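Long-range contacts in probable translation initiation factor eIF-2B subunit beta (Schizosaccharomyces pombe, PDB 5B04), which acts as a component of the eIF2B complex, which catalyses the exchange of GDP for GTP on the gamma subunit of eIF2: residues Gln32-Val37 with Pro76-Cys81; Phe223-Ala228 with Lys253-Ala258; His285-Asn290 with Tyr320-Val325. All blocks are in the same frame, centred on the assembly; numbering follows the deposited sequence.

Contact 1 of 3, residues Gln32-Val37 with Pro76-Cys81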
# COMPACT_ATOMS: atom_id res chain seq x y z
N GLN C 32 31.91 -20.83 -0.89
CA GLN C 32 30.57 -20.60 -0.37
C GLN C 32 29.77 -19.70 -1.30
O GLN C 32 30.33 -19.05 -2.18
CB GLN C 32 30.63 -19.99 1.03
CG GLN C 32 31.26 -18.61 1.06
CD GLN C 32 31.10 -17.93 2.40
OE1 GLN C 32 31.30 -18.54 3.45
NE2 GLN C 32 30.72 -16.65 2.38
N GLY C 33 28.46 -19.67 -1.10
CA GLY C 33 27.59 -18.88 -1.95
C GLY C 33 27.08 -19.68 -3.12
O GLY C 33 27.79 -20.54 -3.65
N PRO C 34 25.83 -19.42 -3.54
CA PRO C 34 25.14 -20.15 -4.61
C PRO C 34 25.95 -20.28 -5.90
O PRO C 34 26.10 -21.39 -6.41
CB PRO C 34 23.89 -19.30 -4.85
CG PRO C 34 23.64 -18.63 -3.55
CD PRO C 34 25.00 -18.34 -2.98
N PHE C 35 26.48 -19.17 -6.40
CA PHE C 35 27.17 -19.17 -7.69
C PHE C 35 28.49 -19.93 -7.64
O PHE C 35 28.76 -20.77 -8.50
CB PHE C 35 27.41 -17.74 -8.16
CG PHE C 35 27.89 -17.65 -9.58
CD1 PHE C 35 27.00 -17.76 -10.63
CD2 PHE C 35 29.24 -17.46 -9.86
CE1 PHE C 35 27.44 -17.68 -11.94
CE2 PHE C 35 29.68 -17.38 -11.17
CZ PHE C 35 28.78 -17.49 -12.21
N ALA C 36 29.31 -19.63 -6.64
CA ALA C 36 30.62 -20.28 -6.50
C ALA C 36 30.47 -21.78 -6.32
O ALA C 36 31.17 -22.56 -6.96
CB ALA C 36 31.38 -19.68 -5.33
N VAL C 37 29.54 -22.18 -5.45
CA VAL C 37 29.27 -23.59 -5.20
C VAL C 37 28.79 -24.29 -6.47
O VAL C 37 29.24 -25.40 -6.78
CB VAL C 37 28.23 -23.77 -4.08
CG1 VAL C 37 27.70 -25.19 -4.05
CG2 VAL C 37 28.83 -23.40 -2.73
N PRO C 76 24.91 -28.83 3.50
CA PRO C 76 23.53 -29.10 3.06
C PRO C 76 22.70 -27.86 2.73
O PRO C 76 21.68 -27.99 2.05
CB PRO C 76 22.92 -29.83 4.26
CG PRO C 76 23.71 -29.36 5.43
CD PRO C 76 25.11 -29.18 4.92
N THR C 77 23.11 -26.68 3.20
CA THR C 77 22.33 -25.47 2.96
C THR C 77 22.82 -24.69 1.75
O THR C 77 22.34 -23.59 1.47
CB THR C 77 22.33 -24.55 4.19
OG1 THR C 77 23.68 -24.33 4.62
CG2 THR C 77 21.53 -25.17 5.32
N GLU C 78 23.79 -25.25 1.03
CA GLU C 78 24.21 -24.70 -0.25
C GLU C 78 23.53 -25.49 -1.37
O GLU C 78 24.17 -26.27 -2.07
CB GLU C 78 25.73 -24.75 -0.40
CG GLU C 78 26.48 -23.91 0.63
CD GLU C 78 26.55 -22.44 0.25
OE1 GLU C 78 27.08 -21.64 1.06
OE2 GLU C 78 26.09 -22.08 -0.85
N PHE C 79 22.23 -25.27 -1.51
CA PHE C 79 21.37 -26.08 -2.37
C PHE C 79 21.75 -26.03 -3.85
O PHE C 79 21.33 -26.89 -4.63
CB PHE C 79 19.91 -25.65 -2.21
CG PHE C 79 19.45 -25.61 -0.78
CD1 PHE C 79 19.59 -24.45 -0.03
CD2 PHE C 79 18.88 -26.72 -0.19
CE1 PHE C 79 19.16 -24.41 1.29
CE2 PHE C 79 18.45 -26.69 1.12
CZ PHE C 79 18.59 -25.53 1.86
N SER C 80 22.54 -25.03 -4.23
CA SER C 80 22.99 -24.90 -5.61
C SER C 80 23.83 -26.11 -6.04
O SER C 80 23.83 -26.49 -7.21
CB SER C 80 23.78 -23.61 -5.80
OG SER C 80 24.82 -23.51 -4.85
N CYS C 81 24.53 -26.70 -5.08
CA CYS C 81 25.32 -27.90 -5.32
C CYS C 81 24.42 -29.05 -5.78
O CYS C 81 24.62 -29.61 -6.86
CB CYS C 81 26.08 -28.32 -4.07
SG CYS C 81 27.08 -29.81 -4.25
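Glu78 binds Gly33 and Ser80 binds Pro34, so the start of helix 79-102 meets the start of helix 34-51. Gly33 is the N-cap of helix 34-51, in the helical region that precedes the Rossmann-like sheet; Pro34 opens the first turn, and Val37 N closes that turn on Gly33 O.

Two hydrogen bonds make the polar part. Gly33 N donates to Glu78 OE1 at 3.2 Å, almost straight at 170°, meeting the oxygen on its syn side but well out of the carboxylate plane. A bend at chi2 (-82°) swings the carboxylate carbon back toward Gly33. Carboxylate charge next to a helix N-terminus would probably be favourable, and Arg29 adds a weak, long ion pair to the same oxygen. Residue types suit the turn: the positive phi of Gly33 would jam a CB against the preceding carbonyl, and Pro34 has no N-H to satisfy where the helix begins. The second bond runs from Ser80 OG to Pro34 O at 2.9 Å, lying in the carbonyl plane on a lone pair.

The apolar part centres on Val37, which points toward the other segment and spreads its two branches over different neighbours. CG2 lies against the glutamate, 3.6 Å from Glu78 OE2, the two side chains crossing obliquely. An alanine in place of Glu78 would probably leave Gly33 N-H without its acceptor and open a gap beside Val37 CG2. His285 and Tyr361 also touch the glutamate. The other branch, CG1, is anti to the backbone N (chi1 166°), which sets it over the first turn of helix 79-102, 3.4 Å from Ser80 OG and 3.5 Å from Cys81 CB.

Contact 2 of 3, residues Phe223-Ala228 with Lys253-Ala258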
# COMPACT_ATOMS: atom_id res chain seq x y z
N PHE C 223 20.57 -5.75 -12.34
CA PHE C 223 19.20 -5.38 -12.66
C PHE C 223 18.99 -3.87 -12.58
O PHE C 223 18.41 -3.26 -13.48
CB PHE C 223 18.24 -6.11 -11.71
CG PHE C 223 16.80 -6.10 -12.14
CD1 PHE C 223 16.34 -7.01 -13.08
CD2 PHE C 223 15.90 -5.20 -11.59
CE1 PHE C 223 15.01 -7.02 -13.47
CE2 PHE C 223 14.58 -5.20 -11.97
CZ PHE C 223 14.13 -6.11 -12.91
N LEU C 224 19.48 -3.28 -11.50
CA LEU C 224 19.33 -1.84 -11.27
C LEU C 224 20.14 -1.01 -12.25
O LEU C 224 19.63 -0.05 -12.84
CB LEU C 224 19.74 -1.49 -9.84
CG LEU C 224 18.90 -2.09 -8.71
CD1 LEU C 224 19.50 -1.75 -7.36
CD2 LEU C 224 17.46 -1.61 -8.79
N ARG C 225 21.41 -1.38 -12.44
CA ARG C 225 22.32 -0.59 -13.26
C ARG C 225 21.98 -0.66 -14.75
O ARG C 225 22.31 0.26 -15.50
CB ARG C 225 23.76 -1.06 -13.04
CG ARG C 225 24.25 -0.87 -11.61
CD ARG C 225 25.61 -1.50 -11.39
NE ARG C 225 26.68 -0.78 -12.08
CZ ARG C 225 27.96 -1.11 -12.01
NH1 ARG C 225 28.35 -2.14 -11.27
NH2 ARG C 225 28.87 -0.40 -12.67
N PHE C 226 21.31 -1.73 -15.16
CA PHE C 226 20.92 -1.87 -16.56
C PHE C 226 19.81 -0.89 -16.91
O PHE C 226 19.76 -0.35 -18.02
CB PHE C 226 20.49 -3.30 -16.87
CG PHE C 226 20.20 -3.54 -18.33
CD1 PHE C 226 18.94 -3.30 -18.85
CD2 PHE C 226 21.19 -4.00 -19.18
CE1 PHE C 226 18.67 -3.52 -20.19
CE2 PHE C 226 20.93 -4.22 -20.52
CZ PHE C 226 19.67 -3.98 -21.02
N ALA C 227 18.90 -0.67 -15.96
CA ALA C 227 17.83 0.29 -16.15
C ALA C 227 18.33 1.71 -15.89
O ALA C 227 17.73 2.68 -16.33
CB ALA C 227 16.66 -0.03 -15.23
N ALA C 228 19.46 1.80 -15.19
CA ALA C 228 20.00 3.08 -14.75
C ALA C 228 20.65 3.87 -15.88
O ALA C 228 20.77 5.09 -15.79
CB ALA C 228 21.01 2.86 -13.63
N LYS C 253 27.62 2.26 -3.09
CA LYS C 253 28.53 3.24 -3.67
C LYS C 253 28.52 3.14 -5.19
O LYS C 253 28.52 4.16 -5.89
CB LYS C 253 29.95 3.05 -3.14
CG LYS C 253 30.92 4.14 -3.55
CD LYS C 253 32.32 3.87 -3.02
CE LYS C 253 32.99 2.73 -3.76
NZ LYS C 253 33.33 3.10 -5.17
N ARG C 254 28.51 1.91 -5.70
CA ARG C 254 28.51 1.68 -7.14
C ARG C 254 27.19 2.08 -7.78
O ARG C 254 27.16 2.54 -8.92
CB ARG C 254 28.83 0.22 -7.45
CG ARG C 254 30.21 -0.22 -6.98
CD ARG C 254 30.62 -1.55 -7.60
NE ARG C 254 29.75 -2.64 -7.17
CZ ARG C 254 29.91 -3.33 -6.05
NH1 ARG C 254 30.91 -3.04 -5.23
NH2 ARG C 254 29.07 -4.32 -5.75
N LEU C 255 26.09 1.88 -7.05
CA LEU C 255 24.78 2.31 -7.52
C LEU C 255 24.74 3.82 -7.66
O LEU C 255 24.17 4.36 -8.62
CB LEU C 255 23.68 1.83 -6.57
CG LEU C 255 23.34 0.34 -6.61
CD1 LEU C 255 22.29 0.00 -5.56
CD2 LEU C 255 22.86 -0.06 -8.00
N ALA C 256 25.37 4.51 -6.71
CA ALA C 256 25.48 5.96 -6.76
C ALA C 256 26.34 6.39 -7.94
O ALA C 256 26.02 7.36 -8.63
CB ALA C 256 26.06 6.49 -5.46
N GLN C 257 27.42 5.66 -8.18
CA GLN C 257 28.32 5.95 -9.29
C GLN C 257 27.67 5.65 -10.63
O GLN C 257 28.13 6.12 -11.67
CB GLN C 257 29.62 5.14 -9.14
CG GLN C 257 30.47 5.53 -7.95
CD GLN C 257 31.61 4.56 -7.70
OE1 GLN C 257 32.38 4.72 -6.75
NE2 GLN C 257 31.72 3.54 -8.55
N ALA C 258 26.60 4.87 -10.60
CA ALA C 258 25.88 4.51 -11.82
C ALA C 258 24.82 5.55 -12.16
O ALA C 258 24.13 5.45 -13.18
CB ALA C 258 25.24 3.14 -11.68
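Arg225 and Arg254, one from each segment, converge on a single oxygen: OE2 of Glu221 takes a salt bridge from Arg225 NH1 and another from Arg254 NE. The shared carboxylate probably allows the two like-charged groups to stand close by offsetting much of their repulsion, with Arg225 NH1 only 4.4 Å from Arg254 NE and lying at the edge of the Arg254 guanidinium, near its plane. Arginine suits both places, since a long chain can span the distance between helices and still offer several N-H groups.

Below the polar ends, the aliphatic part of Arg225 serves as packing material. Its CG lies 4.0 Å from Leu255 CD2 and 4.1 Å from Ala258 CB, and a turn at chi3 (70°) keeps NE near that same methyl group.

The two helices are successive crossovers of the Rossmann-like beta-alpha-beta region: helix 218-228 leads into strand 234-238, and helix 245-257 leads out of it to strand 261-265. Their short segments run nearly parallel, 11° apart, with axes 10.4 Å from each other, and both rest on strand 234-238, the strand between them in the chain. Leu224 and Leu255 each touch Val235, and Leu255 also reaches Val237. Between the helices the leucines meet by their methyls, Leu224 CD1 lying 3.8 Å from Leu255 CD1; leucine suits the place because its methyls can meet both the other helix and the sheet.

Toward the C-terminal ends small residues take over. Ala258, just beyond helix 245-257, lets the chains draw together, its CA 6.4 Å from that of Arg225. Another face of helix 245-257 is turned to the delta subunit, where Lys253 packs on Val415 and Ala256 on Leu425 of that chain. Ala228 brings its CB to 4.1 Å from Ala258 O.

Contact 3 of 3, residues His285-Asn290 with Tyr320-Val325. With PO4 (phosphate ion), chain M.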
# COMPACT_ATOMS: atom_id res chain seq x y z
N HIS C 285 19.32 -16.41 -1.54
CA HIS C 285 20.36 -17.42 -1.49
C HIS C 285 19.87 -18.71 -2.14
O HIS C 285 20.63 -19.40 -2.82
CB HIS C 285 20.80 -17.68 -0.05
CG HIS C 285 21.65 -18.89 0.12
ND1 HIS C 285 22.99 -18.91 -0.20
CD2 HIS C 285 21.35 -20.13 0.57
CE1 HIS C 285 23.48 -20.11 0.04
NE2 HIS C 285 22.51 -20.87 0.51
N ALA C 286 18.60 -19.02 -1.92
CA ALA C 286 17.99 -20.22 -2.49
C ALA C 286 16.47 -20.14 -2.46
O ALA C 286 15.89 -19.47 -1.60
CB ALA C 286 18.47 -21.46 -1.74
N ILE C 287 15.84 -20.82 -3.40
CA ILE C 287 14.38 -20.94 -3.42
C ILE C 287 14.00 -22.41 -3.27
O ILE C 287 14.37 -23.24 -4.10
CB ILE C 287 13.78 -20.38 -4.72
CG1 ILE C 287 14.32 -18.98 -5.00
CG2 ILE C 287 12.26 -20.37 -4.64
CD1 ILE C 287 13.90 -18.42 -6.35
N LEU C 288 13.27 -22.72 -2.21
CA LEU C 288 12.97 -24.11 -1.88
C LEU C 288 11.78 -24.66 -2.66
O LEU C 288 11.23 -23.98 -3.53
CB LEU C 288 12.72 -24.25 -0.38
CG LEU C 288 13.90 -23.83 0.49
CD1 LEU C 288 13.60 -24.09 1.95
CD2 LEU C 288 15.18 -24.55 0.07
N GLY C 289 11.40 -25.89 -2.34
CA GLY C 289 10.37 -26.60 -3.09
C GLY C 289 8.99 -25.98 -3.03
O GLY C 289 8.26 -26.00 -4.02
N ASN C 290 8.63 -25.43 -1.87
CA ASN C 290 7.31 -24.84 -1.70
C ASN C 290 7.25 -23.40 -2.21
O ASN C 290 6.20 -22.75 -2.15
CB ASN C 290 6.88 -24.89 -0.23
CG ASN C 290 7.66 -23.91 0.63
OD1 ASN C 290 8.82 -23.60 0.36
ND2 ASN C 290 7.01 -23.41 1.68
N TYR C 320 19.01 -21.69 -11.09
CA TYR C 320 19.89 -22.69 -10.48
C TYR C 320 19.79 -22.66 -8.96
O TYR C 320 20.26 -23.57 -8.28
CB TYR C 320 21.34 -22.47 -10.92
CG TYR C 320 22.02 -21.27 -10.30
CD1 TYR C 320 21.82 -19.99 -10.81
CD2 TYR C 320 22.86 -21.41 -9.20
CE1 TYR C 320 22.44 -18.89 -10.25
CE2 TYR C 320 23.49 -20.32 -8.63
CZ TYR C 320 23.27 -19.06 -9.16
OH TYR C 320 23.90 -17.97 -8.60
N LYS C 321 19.16 -21.61 -8.43
CA LYS C 321 18.94 -21.50 -6.99
C LYS C 321 17.61 -22.13 -6.59
O LYS C 321 17.20 -22.05 -5.43
CB LYS C 321 18.97 -20.03 -6.55
CG LYS C 321 20.29 -19.32 -6.81
CD LYS C 321 20.25 -17.90 -6.28
CE LYS C 321 21.50 -17.12 -6.66
NZ LYS C 321 21.43 -15.70 -6.19
N LEU C 322 16.93 -22.74 -7.55
CA LEU C 322 15.65 -23.38 -7.30
C LEU C 322 15.83 -24.84 -6.91
O LEU C 322 16.12 -25.69 -7.76
CB LEU C 322 14.75 -23.26 -8.53
CG LEU C 322 13.29 -23.69 -8.38
CD1 LEU C 322 12.63 -22.98 -7.21
CD2 LEU C 322 12.52 -23.43 -9.67
N SER C 323 15.68 -25.13 -5.62
CA SER C 323 15.87 -26.48 -5.10
C SER C 323 14.54 -27.13 -4.76
O SER C 323 13.63 -26.47 -4.25
CB SER C 323 16.78 -26.45 -3.87
OG SER C 323 17.04 -27.75 -3.39
N PRO C 324 14.41 -28.44 -5.03
CA PRO C 324 13.15 -29.16 -4.79
C PRO C 324 12.91 -29.56 -3.34
O PRO C 324 11.80 -29.98 -3.01
CB PRO C 324 13.31 -30.41 -5.67
CG PRO C 324 14.77 -30.64 -5.71
CD PRO C 324 15.41 -29.28 -5.71
N VAL C 325 13.93 -29.44 -2.48
CA VAL C 325 13.79 -29.85 -1.09
C VAL C 325 12.70 -29.06 -0.38
O VAL C 325 12.58 -27.84 -0.56
CB VAL C 325 15.12 -29.69 -0.31
CG1 VAL C 325 16.11 -30.76 -0.73
CG2 VAL C 325 15.70 -28.30 -0.52
P PO4 M . 23.34 -12.99 -5.97
O1 PO4 M . 23.34 -14.25 -6.80
O2 PO4 M . 22.80 -13.31 -4.59
O3 PO4 M . 22.47 -11.95 -6.62
O4 PO4 M . 24.75 -12.46 -5.85
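Ile287 and Leu322 form a single beta bridge in parallel fashion, joining strand 286-287, outermost within this chain in the antiparallel sheet, to the loop after strand 313-316. Ile287 N donates to Lys321 O at 2.7 Å, and Ile287 O accepts from Ser323 N at 2.8 Å. A third bond runs from Gly289 N to Val325 O at 2.9 Å. Glycine suits Gly289, where a CB would probably run into Pro324 O.

Side chains fill in beside the backbone. In Leu322 chi2 (54°) places CD1 beside Ile287 CG2, at 3.7 Å. Leu288 CD2 and Val325 CG2 meet at 3.8 Å, the two branched side chains, Leu288 buried, giving methyls to meet each other. Lys321 stretches out, its CD passing 3.8 Å from His285 O; NZ bonds to Thr284 O and, in a bond modelled doubtfully short, to a phosphate ion probably from the crystallisation liquor, which Ser217, Lys218 and Thr219 also hold.

Farther out, His285 and Ala286 both face Val294, a classic beta bulge that ties the bridge to strand 293-296. The imidazole of His285 stacks on the Tyr361 ring, and its NE2 is hydrogen-bonded to Thr77 O.

Along the chain the contacts come in series, 1, 2, then 3, all in the part that belongs to the initiation factor 2 subunit family. Contacts 1 and 3 are neighbours, their centres 11 Å apart, and they touch: Pro34 and Glu78 pack on His285, and Phe35 meets Tyr320. Together they join the starts of helices 34-51 and 79-102 to strand 286-287 and the loop after strand 313-316. Contact 2 lies well away, about 26 Å from contact 1 and 28 Å from contact 3 between centres, where two helices cover the seven-stranded mixed sheet near its edge strand 261-265. Contacts 1 and 3 thus probably couple the helical region to the Rossmann-like region, whereas contact 2 is internal to the latter, beside the delta subunit.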